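Local coordinates for Alpha/beta hydrolase (Paenibacillus sp. VTT E-133280, PDB 6TJ2), which probably hydrolyses methyl salicylate as an extracellular esterase with the alpha/beta-hydrolase fold, related to tobacco salicylic acid binding protein 2, at residues A[177-180]-A[181-184]; A[206-209]-A[210-214]; A[271-274]-A[275-279]; A[63-66]-A[67-71]. All blocks are in the same frame, centred on the assembly; numbering follows the deposited sequence.

Interaction 1 (A[177-180]-A[181-184])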
loop_
_atom_site.group_PDB
_atom_site.type_symbol
_atom_site.label_atom_id
_atom_site.label_comp_id
_atom_site.label_asym_id
_atom_site.label_seq_id
_atom_site.Cartn_x
_atom_site.Cartn_y
_atom_site.Cartn_z
ATOM N N LEU A 177 21.132 17.437 -5.206
ATOM C CA LEU A 177 19.707 17.488 -4.917
ATOM C C LEU A 177 19.381 18.802 -4.242
ATOM O O LEU A 177 20.030 19.122 -3.260
ATOM C CB LEU A 177 19.282 16.360 -3.978
ATOM C CG LEU A 177 19.460 14.950 -4.493
ATOM C CD1 LEU A 177 19.170 13.948 -3.368
ATOM C CD2 LEU A 177 18.585 14.765 -5.705
ATOM N N PRO A 178 18.388 19.583 -4.659
ATOM C CA PRO A 178 17.961 20.755 -3.910
ATOM C C PRO A 178 17.433 20.310 -2.553
ATOM O O PRO A 178 16.742 19.264 -2.477
ATOM C CB PRO A 178 16.878 21.430 -4.744
ATOM C CG PRO A 178 17.112 20.866 -6.123
ATOM C CD PRO A 178 17.714 19.494 -5.946
ATOM N N PHE A 179 17.581 21.119 -1.526
ATOM C CA PHE A 179 17.168 20.705 -0.173
ATOM C C PHE A 179 15.654 20.548 -0.103
ATOM O O PHE A 179 15.182 19.582 0.541
ATOM C CB PHE A 179 17.666 21.685 0.898
ATOM C CG PHE A 179 17.289 21.273 2.294
ATOM C CD1 PHE A 179 17.674 20.057 2.833
ATOM C CD2 PHE A 179 16.442 22.043 3.067
ATOM C CE1 PHE A 179 17.282 19.651 4.096
ATOM C CE2 PHE A 179 16.059 21.640 4.351
ATOM C CZ PHE A 179 16.459 20.432 4.852
ATOM N N PRO A 180 14.812 21.407 -0.697
ATOM C CA PRO A 180 13.363 21.203 -0.513
ATOM C C PRO A 180 12.931 19.839 -1.061
ATOM O O PRO A 180 12.137 19.105 -0.424
ATOM C CB PRO A 180 12.740 22.390 -1.253
ATOM C CG PRO A 180 13.810 23.486 -1.144
ATOM C CD PRO A 180 15.074 22.684 -1.379
ATOM N N LEU A 181 13.406 19.427 -2.215
ATOM C CA LEU A 181 13.161 18.108 -2.828
ATOM C C LEU A 181 13.674 17.042 -1.887
ATOM O O LEU A 181 12.932 16.063 -1.580
ATOM C CB LEU A 181 13.842 17.987 -4.191
ATOM C CG LEU A 181 13.639 16.653 -4.881
ATOM C CD1 LEU A 181 12.200 16.404 -5.297
ATOM C CD2 LEU A 181 14.585 16.496 -6.057
ATOM N N PHE A 182 14.878 17.127 -1.405
ATOM C CA PHE A 182 15.437 16.162 -0.487
ATOM C C PHE A 182 14.593 16.043 0.772
ATOM O O PHE A 182 14.227 14.901 1.196
ATOM C CB PHE A 182 16.890 16.540 -0.176
ATOM C CG PHE A 182 17.572 15.613 0.790
ATOM C CD1 PHE A 182 18.203 14.463 0.357
ATOM C CD2 PHE A 182 17.623 15.891 2.144
ATOM C CE1 PHE A 182 18.876 13.628 1.238
ATOM C CE2 PHE A 182 18.278 15.044 3.022
ATOM C CZ PHE A 182 18.877 13.904 2.566
ATOM N N ARG A 183 14.279 17.185 1.371
ATOM C CA ARG A 183 13.584 17.209 2.679
ATOM C C ARG A 183 12.239 16.507 2.539
ATOM O O ARG A 183 11.816 15.796 3.462
ATOM C CB ARG A 183 13.495 18.658 3.167
ATOM C CG ARG A 183 13.063 18.757 4.640
ATOM C CD ARG A 183 11.550 18.801 4.761
ATOM N NE ARG A 183 11.145 18.763 6.157
ATOM C CZ ARG A 183 11.022 17.674 6.899
ATOM N NH1 ARG A 183 11.295 16.469 6.437
ATOM N NH2 ARG A 183 10.657 17.763 8.157
ATOM N N ASP A 184 11.519 16.834 1.493
ATOM C CA ASP A 184 10.126 16.380 1.335
ATOM C C ASP A 184 10.001 15.032 0.618
ATOM O O ASP A 184 8.917 14.455 0.754
ATOM C CB ASP A 184 9.224 17.476 0.759
ATOM C CG ASP A 184 8.795 18.509 1.796
ATOM O OD1 ASP A 184 8.899 18.265 2.979
ATOM O OD2 ASP A 184 8.219 19.506 1.316
#
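Phe179 and Arg183, one helical turn apart, fit together as a flat plate and the aliphatic stem laid on it. Arg183 CB rests over one face of the phenyl ring, 4.0 Å from the Phe179 ring centroid and offset toward the rim, a CH-pi contact, and Arg183 CG carries the strip on to Phe179 CZ at 3.8 Å. In both residues CG stands anti to the backbone N (chi1 -179° in Phe179, -168° in Arg183), which sends the two chains the same way; the guanidinium lies well beyond the ring and does not stack on it. A second fit works by an edge: Leu177 CD1 comes near the plane of the Phe182 ring, 3.9 Å from Phe182 CD1, the two side chains crossing almost at a right angle. Leu181 CD2 lies by the shallow angle between Pro178 CD and Leu177 CD2, in loose contact with both, at 4.3 and 4.4 Å. Beneath these fits the helix opens with Pro178 as N-cap; Phe182 N bonds to Pro178 O at 3.0 Å and Arg183 N to Phe179 O at 2.7 Å. The polar ends look elsewhere: Arg183 NH2 meets Ala190 O, and Asp184 forms salt bridges with Arg256 and Arg136 of the second subunit. Helix 179-185 is thus set between helix 192-200, where Tyr199 meets both phenylalanine rings, helix 157-170, touched by Leu177 and Pro178, and the second subunit.

Interaction 2 (A[206-209]-A[210-214])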
loop_
_atom_site.group_PDB
_atom_site.type_symbol
_atom_site.label_atom_id
_atom_site.label_comp_id
_atom_site.label_asym_id
_atom_site.label_seq_id
_atom_site.Cartn_x
_atom_site.Cartn_y
_atom_site.Cartn_z
ATOM N N PRO A 206 28.186 12.065 -9.041
ATOM C CA PRO A 206 28.706 12.009 -10.417
ATOM C C PRO A 206 27.649 11.419 -11.347
ATOM O O PRO A 206 27.064 10.369 -11.040
ATOM C CB PRO A 206 29.902 11.078 -10.331
ATOM C CG PRO A 206 30.289 11.024 -8.884
ATOM C CD PRO A 206 28.998 11.272 -8.118
ATOM N N ALA A 207 27.339 12.085 -12.461
ATOM C CA ALA A 207 26.070 11.829 -13.143
ATOM C C ALA A 207 26.150 10.680 -14.148
ATOM O O ALA A 207 25.107 10.096 -14.446
ATOM C CB ALA A 207 25.583 13.068 -13.849
ATOM N N THR A 208 27.290 10.377 -14.734
ATOM C CA THR A 208 27.328 9.424 -15.861
ATOM C C THR A 208 26.660 8.095 -15.526
ATOM O O THR A 208 25.853 7.606 -16.315
ATOM C CB THR A 208 28.728 9.264 -16.426
ATOM O OG1 THR A 208 29.149 10.551 -16.893
ATOM C CG2 THR A 208 28.808 8.158 -17.446
ATOM N N PRO A 209 26.930 7.460 -14.373
ATOM C CA PRO A 209 26.383 6.140 -14.126
ATOM C C PRO A 209 24.857 6.128 -14.034
ATOM O O PRO A 209 24.296 5.026 -14.177
ATOM C CB PRO A 209 27.034 5.714 -12.800
ATOM C CG PRO A 209 28.307 6.515 -12.755
ATOM C CD PRO A 209 27.911 7.860 -13.356
ATOM N N LEU A 210 24.249 7.236 -13.734
ATOM C CA LEU A 210 22.766 7.288 -13.623
ATOM C C LEU A 210 22.131 7.225 -15.007
ATOM O O LEU A 210 20.984 6.805 -15.122
ATOM C CB LEU A 210 22.359 8.556 -12.892
ATOM C CG LEU A 210 22.476 8.531 -11.369
ATOM C CD1 LEU A 210 23.887 8.213 -10.896
ATOM C CD2 LEU A 210 22.042 9.894 -10.818
ATOM N N PHE A 211 22.830 7.649 -16.048
ATOM C CA PHE A 211 22.254 7.781 -17.404
ATOM C C PHE A 211 22.773 6.705 -18.347
ATOM O O PHE A 211 22.222 6.577 -19.474
ATOM C CB PHE A 211 22.545 9.164 -17.968
ATOM C CG PHE A 211 21.836 10.258 -17.236
ATOM C CD1 PHE A 211 20.545 10.603 -17.616
ATOM C CD2 PHE A 211 22.406 10.913 -16.173
ATOM C CE1 PHE A 211 19.849 11.582 -16.931
ATOM C CE2 PHE A 211 21.711 11.911 -15.509
ATOM C CZ PHE A 211 20.430 12.225 -15.860
ATOM N N GLU A 212 23.742 5.887 -17.969
ATOM C CA GLU A 212 24.268 4.816 -18.855
ATOM C C GLU A 212 23.256 3.689 -18.978
ATOM O O GLU A 212 22.661 3.201 -17.979
ATOM C CB GLU A 212 25.596 4.287 -18.325
ATOM C CG GLU A 212 26.747 5.230 -18.445
ATOM C CD GLU A 212 28.005 4.629 -17.882
ATOM O OE1 GLU A 212 28.209 4.702 -16.667
ATOM O OE2 GLU A 212 28.805 4.093 -18.696
ATOM N N LYS A 213 23.052 3.225 -20.206
ATOM C CA LYS A 213 22.262 2.012 -20.492
ATOM C C LYS A 213 23.007 0.792 -20.023
ATOM O O LYS A 213 24.219 0.700 -20.300
ATOM C CB LYS A 213 22.021 1.880 -21.995
ATOM C CG LYS A 213 21.309 3.059 -22.587
ATOM C CD LYS A 213 20.101 3.578 -21.879
ATOM C CE LYS A 213 19.232 4.292 -22.899
ATOM N NZ LYS A 213 18.206 5.206 -22.287
ATOM N N LEU A 214 22.376 -0.095 -19.268
ATOM C CA LEU A 214 23.070 -1.262 -18.726
ATOM C C LEU A 214 22.756 -2.531 -19.489
ATOM O O LEU A 214 21.598 -2.808 -19.759
ATOM C CB LEU A 214 22.696 -1.364 -17.247
ATOM C CG LEU A 214 22.983 -0.120 -16.421
ATOM C CD1 LEU A 214 22.477 -0.309 -15.022
ATOM C CD2 LEU A 214 24.479 0.177 -16.382
HETATM O O HOH W 1 22.202 3.544 -15.254
#
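A single, weakly bonded helical turn, 208-211, follows the short strand 205-206, and its backbone is held mainly by bonds from a residue to the one three places back. Leu210 N donates to Ala207 O at 3.1 Å and Phe211 N to Thr208 O at 3.0 Å. Both donors stand well above the carbonyl planes, by 47° and 52°, as is usual for bonds spanning three residues. Thr208 O also receives a weak bond from Glu212 N at 3.2 Å, so one oxygen serves two amides. The Phe211 ring turns its edge to Ala207 O, which lies in the ring plane 3.3 Å from Phe211 CD2; helix 157-170 packs against this ring, and its Arg167 makes a cation-pi contact with it. On another flank, Glu212 leans back over the turn. Glu212 CG, anti to its own carbonyl carbon (chi1 -70°), carries an extended chain, and Glu212 OE1 comes 3.6 Å from Thr208 CG2 and 3.4 Å from Pro209 CA. A water closes the exit of the turn, donating to Pro209 O and to Glu212 O, each at 2.8 Å. Thr208 OG1 is hydrogen-bonded to Asn173 OD1. Glu212 OE1 accepts the backbone N-H of His92, where helix 92-105 begins; the bond is a polar tie between the turn and the helix start, and the positive end of the helix dipole would probably favour a charged carboxylate.

Interaction 3 (A[271-274]-A[275-279])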
loop_
_atom_site.group_PDB
_atom_site.type_symbol
_atom_site.label_atom_id
_atom_site.label_comp_id
_atom_site.label_asym_id
_atom_site.label_seq_id
_atom_site.Cartn_x
_atom_site.Cartn_y
_atom_site.Cartn_z
ATOM N N GLU A 271 16.016 4.287 12.995
ATOM C CA GLU A 271 15.467 3.008 13.440
ATOM C C GLU A 271 16.347 1.890 12.981
ATOM O O GLU A 271 15.889 0.947 12.343
ATOM C CB GLU A 271 14.032 2.810 12.940
ATOM C CG GLU A 271 13.063 3.860 13.442
ATOM C CD GLU A 271 12.725 3.804 14.927
ATOM O OE1 GLU A 271 13.025 2.794 15.596
ATOM O OE2 GLU A 271 12.073 4.794 15.444
ATOM N N PRO A 272 17.655 1.902 13.320
ATOM C CA PRO A 272 18.577 0.913 12.775
ATOM C C PRO A 272 18.288 -0.499 13.267
ATOM O O PRO A 272 18.597 -1.452 12.547
ATOM C CB PRO A 272 19.978 1.407 13.198
ATOM C CG PRO A 272 19.685 2.286 14.436
ATOM C CD PRO A 272 18.336 2.920 14.131
ATOM N N LYS A 273 17.796 -0.689 14.504
ATOM C CA LYS A 273 17.523 -2.051 14.973
ATOM C C LYS A 273 16.385 -2.651 14.161
ATOM O O LYS A 273 16.476 -3.800 13.726
ATOM C CB LYS A 273 17.202 -2.018 16.467
ATOM C CG LYS A 273 16.974 -3.392 17.074
ATOM C CD LYS A 273 16.482 -3.319 18.508
ATOM C CE LYS A 273 15.773 -4.589 18.938
ATOM N NZ LYS A 273 16.050 -4.903 20.360
ATOM N N MET A 274 15.339 -1.867 13.957
ATOM C CA MET A 274 14.212 -2.324 13.129
ATOM C C MET A 274 14.677 -2.623 11.687
ATOM O O MET A 274 14.325 -3.668 11.106
ATOM C CB MET A 274 13.125 -1.256 13.133
ATOM C CG MET A 274 11.920 -1.633 12.339
ATOM S SD MET A 274 10.902 -0.209 11.884
ATOM C CE MET A 274 11.941 0.434 10.562
ATOM N N MET A 275 15.528 -1.777 11.138
ATOM C CA MET A 275 16.050 -2.008 9.790
ATOM C C MET A 275 16.896 -3.260 9.693
ATOM O O MET A 275 16.764 -4.043 8.734
ATOM C CB MET A 275 16.848 -0.809 9.259
ATOM C CG MET A 275 16.013 0.420 9.010
ATOM S SD MET A 275 14.603 0.159 7.850
ATOM C CE MET A 275 15.458 -0.756 6.574
ATOM N N ALA A 276 17.752 -3.493 10.682
ATOM C CA ALA A 276 18.563 -4.727 10.724
ATOM C C ALA A 276 17.643 -5.934 10.737
ATOM O O ALA A 276 17.866 -6.888 9.998
ATOM C CB ALA A 276 19.461 -4.675 11.939
ATOM N N GLU A 277 16.584 -5.899 11.530
ATOM C CA GLU A 277 15.647 -7.035 11.577
ATOM C C GLU A 277 14.984 -7.247 10.219
ATOM O O GLU A 277 14.826 -8.397 9.800
ATOM C CB GLU A 277 14.614 -6.809 12.673
ATOM C CG GLU A 277 15.195 -6.812 14.069
ATOM C CD GLU A 277 14.183 -6.319 15.101
ATOM O OE1 GLU A 277 13.077 -5.828 14.718
ATOM O OE2 GLU A 277 14.492 -6.413 16.283
ATOM N N LEU A 278 14.615 -6.186 9.547
ATOM C CA LEU A 278 14.021 -6.306 8.216
ATOM C C LEU A 278 14.991 -6.876 7.196
ATOM O O LEU A 278 14.630 -7.708 6.329
ATOM C CB LEU A 278 13.485 -4.971 7.694
ATOM C CG LEU A 278 12.241 -4.457 8.433
ATOM C CD1 LEU A 278 11.981 -3.024 8.070
ATOM C CD2 LEU A 278 11.026 -5.352 8.123
ATOM N N MET A 279 16.258 -6.480 7.306
ATOM C CA MET A 279 17.273 -6.993 6.371
ATOM C C MET A 279 17.518 -8.465 6.615
ATOM O O MET A 279 17.724 -9.215 5.657
ATOM C CB MET A 279 18.569 -6.188 6.515
ATOM C CG MET A 279 18.385 -4.779 6.000
ATOM S SD MET A 279 19.789 -3.755 6.385
ATOM C CE MET A 279 19.589 -2.386 5.246
HETATM O O HOH W 2 11.819 -4.966 12.062
#
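Glu277 presents its carboxylate to Lys273, one turn earlier. Lys273 O stands above the CG end of this flat group, and the lysine chain passes on the same side, beyond OE2. Lys273 CE is 3.5 Å from Glu277 OE2, yet the charged atoms are not in contact, Lys273 NZ remaining 4.6 Å from Glu277 OE2, so any attraction is of charges at a distance. At the OE1 edge, close to the carboxylate plane, lies a water, which donates to Glu277 OE1 at 3.1 Å and to Met274 O at 3.0 Å. Met274 O is thereby gripped twice, since Leu278 N also bonds to it at 3.0 Å. Glu277 reaches this bridge because its CG stands beside its own backbone N (chi1 -66°) and the chain then runs extended back along the helix. A sulfur-rich patch forms elsewhere on the turn: Met274 folds at chi3 (76°), bringing Met274 CE to 3.8 Å from Met275 SD and 4.3 Å from Leu278 CD1. Met275 N bonds to Glu271 O at 3.0 Å, beginning the regular ladder, with Glu271 as N-cap and Pro272 in the first turn, where a missing N-H costs nothing. Met275 and Leu278 press on strand 226-231, whereas Lys273 and Glu277 are exposed: the pattern is that of an amphipathic helix flanking the central parallel sheet of an alpha/beta hydrolase.

Interaction 4 (A[63-66]-A[67-71])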
loop_
_atom_site.group_PDB
_atom_site.type_symbol
_atom_site.label_atom_id
_atom_site.label_comp_id
_atom_site.label_asym_id
_atom_site.label_seq_id
_atom_site.Cartn_x
_atom_site.Cartn_y
_atom_site.Cartn_z
ATOM N N THR A 63 22.824 1.034 10.956
ATOM C CA THR A 63 22.177 -0.246 10.633
ATOM C C THR A 63 23.186 -1.371 10.615
ATOM O O THR A 63 22.908 -2.494 11.139
ATOM C CB THR A 63 21.364 -0.105 9.348
ATOM O OG1 THR A 63 20.223 0.737 9.556
ATOM C CG2 THR A 63 20.906 -1.432 8.834
ATOM N N ALA A 64 24.376 -1.142 10.063
ATOM C CA ALA A 64 25.420 -2.186 10.099
ATOM C C ALA A 64 25.803 -2.550 11.551
ATOM O O ALA A 64 25.988 -3.719 11.814
ATOM C CB ALA A 64 26.631 -1.702 9.296
ATOM N N SER A 65 25.904 -1.542 12.389
ATOM C CA SER A 65 26.243 -1.765 13.815
ATOM C C SER A 65 25.165 -2.650 14.435
ATOM O O SER A 65 25.484 -3.623 15.171
ATOM C CB SER A 65 26.306 -0.489 14.555
ATOM O OG SER A 65 26.469 -0.720 15.931
ATOM N N GLU A 66 23.894 -2.417 14.145
ATOM C CA GLU A 66 22.802 -3.262 14.716
ATOM C C GLU A 66 22.846 -4.665 14.134
ATOM O O GLU A 66 22.536 -5.642 14.846
ATOM C CB GLU A 66 21.447 -2.574 14.551
ATOM C CG GLU A 66 21.310 -1.326 15.388
ATOM C CD GLU A 66 21.410 -1.520 16.886
ATOM O OE1 GLU A 66 20.886 -2.522 17.356
ATOM O OE2 GLU A 66 21.941 -0.597 17.552
ATOM N N LEU A 67 23.142 -4.834 12.856
ATOM C CA LEU A 67 23.306 -6.173 12.269
ATOM C C LEU A 67 24.434 -6.927 12.953
ATOM O O LEU A 67 24.264 -8.151 13.215
ATOM C CB LEU A 67 23.553 -6.087 10.768
ATOM C CG LEU A 67 22.329 -5.860 9.910
ATOM C CD1 LEU A 67 22.772 -5.470 8.483
ATOM C CD2 LEU A 67 21.430 -7.066 9.886
ATOM N N ARG A 68 25.536 -6.251 13.257
ATOM C CA ARG A 68 26.678 -6.933 13.899
ATOM C C ARG A 68 26.278 -7.378 15.319
ATOM O O ARG A 68 26.699 -8.446 15.746
ATOM C CB ARG A 68 27.911 -6.042 13.917
ATOM C CG ARG A 68 28.511 -5.822 12.540
ATOM C CD ARG A 68 29.791 -4.991 12.557
ATOM N NE ARG A 68 30.150 -4.574 11.210
ATOM C CZ ARG A 68 30.004 -3.384 10.691
ATOM N NH1 ARG A 68 29.639 -2.350 11.436
ATOM N NH2 ARG A 68 30.234 -3.186 9.405
ATOM N N LYS A 69 25.455 -6.597 16.006
ATOM C CA LYS A 69 24.996 -6.973 17.368
ATOM C C LYS A 69 24.157 -8.237 17.297
ATOM O O LYS A 69 24.108 -8.940 18.334
ATOM C CB LYS A 69 24.208 -5.848 18.018
ATOM C CG LYS A 69 25.003 -4.606 18.362
ATOM C CD LYS A 69 24.073 -3.532 18.898
ATOM C CE LYS A 69 24.736 -2.200 19.136
ATOM N NZ LYS A 69 23.733 -1.234 19.656
ATOM N N LEU A 70 23.466 -8.539 16.204
ATOM C CA LEU A 70 22.676 -9.764 16.008
ATOM C C LEU A 70 23.560 -10.938 15.609
ATOM O O LEU A 70 23.008 -12.031 15.398
ATOM C CB LEU A 70 21.617 -9.483 14.931
ATOM C CG LEU A 70 20.533 -8.495 15.316
ATOM C CD1 LEU A 70 19.676 -8.130 14.129
ATOM C CD2 LEU A 70 19.691 -9.041 16.456
ATOM N N GLY A 71 24.876 -10.740 15.452
ATOM C CA GLY A 71 25.818 -11.820 15.150
ATOM C C GLY A 71 26.188 -11.913 13.692
ATOM O O GLY A 71 26.847 -12.891 13.299
#
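Glu66 and Lys69 form the tightest side-chain pair of the contact, a salt bridge between residues three apart in the last turns of a helix. Lys69 NZ donates to Glu66 OE2 at 2.8 Å, approaching from above the carboxylate plane, 39° out of it. The glutamate gets there by bending at chi2 (-62°), while the lysine stays extended, so that its chain passes the carboxylate with Lys69 CD 3.7 Å from Glu66 OE1. A little farther off, Ser65 OG flanks the same chain, 3.9 Å from Lys69 CE. Arg68 runs extended back along another side of the helix: Arg68 NH1 comes 3.7 Å from Ala64 CB, and Ala64 O lies over one face of the guanidinium, whose NH2 is bonded to Val74 O and so is tied to the strand that follows. The backbone fixes the spacing of these groups. Leu67 N bonds to Thr63 O at 2.9 Å, but Leu70 N makes only a weak bond to Glu66 O, 3.3 Å. Gly71 then ends the helix in a Schellman motif, with Gly71 N bonded to Arg68 O at 2.9 Å and positive phi (99°), a backbone conformation that glycine, without a side chain, adopts readily. Farther out, Thr63 OG1 is hydrogen-bonded to Val268 O. Helix 61-69 is the connection of a beta-alpha-beta crossover between strands 46-50 and 73-75, with Ala64 and Leu67 packed on strand 73-75 and Thr63 and Glu66 against helix 272-283.

Overall arrangement
All four contacts are local, each in or at the end of one helix or helical turn, and each is only partly buried. Interactions 3 and 4 lie together, their centres about 9 Å apart, on neighbouring helices flanking the central sheet; Met279 SD touches Thr63 CG2 at 3.6 Å. Both have an apolar inner side and a charged outer one, but the salt bridge closes only in interaction 4. Interactions 1 and 2 belong to the helical region inserted between strands 134-139 and 226-231, about 21 Å apart between centres, and both use helix 157-170. There aromatic rings take a large part in the packing; interaction 1 meets the second subunit, whereas no other chain touches interaction 2.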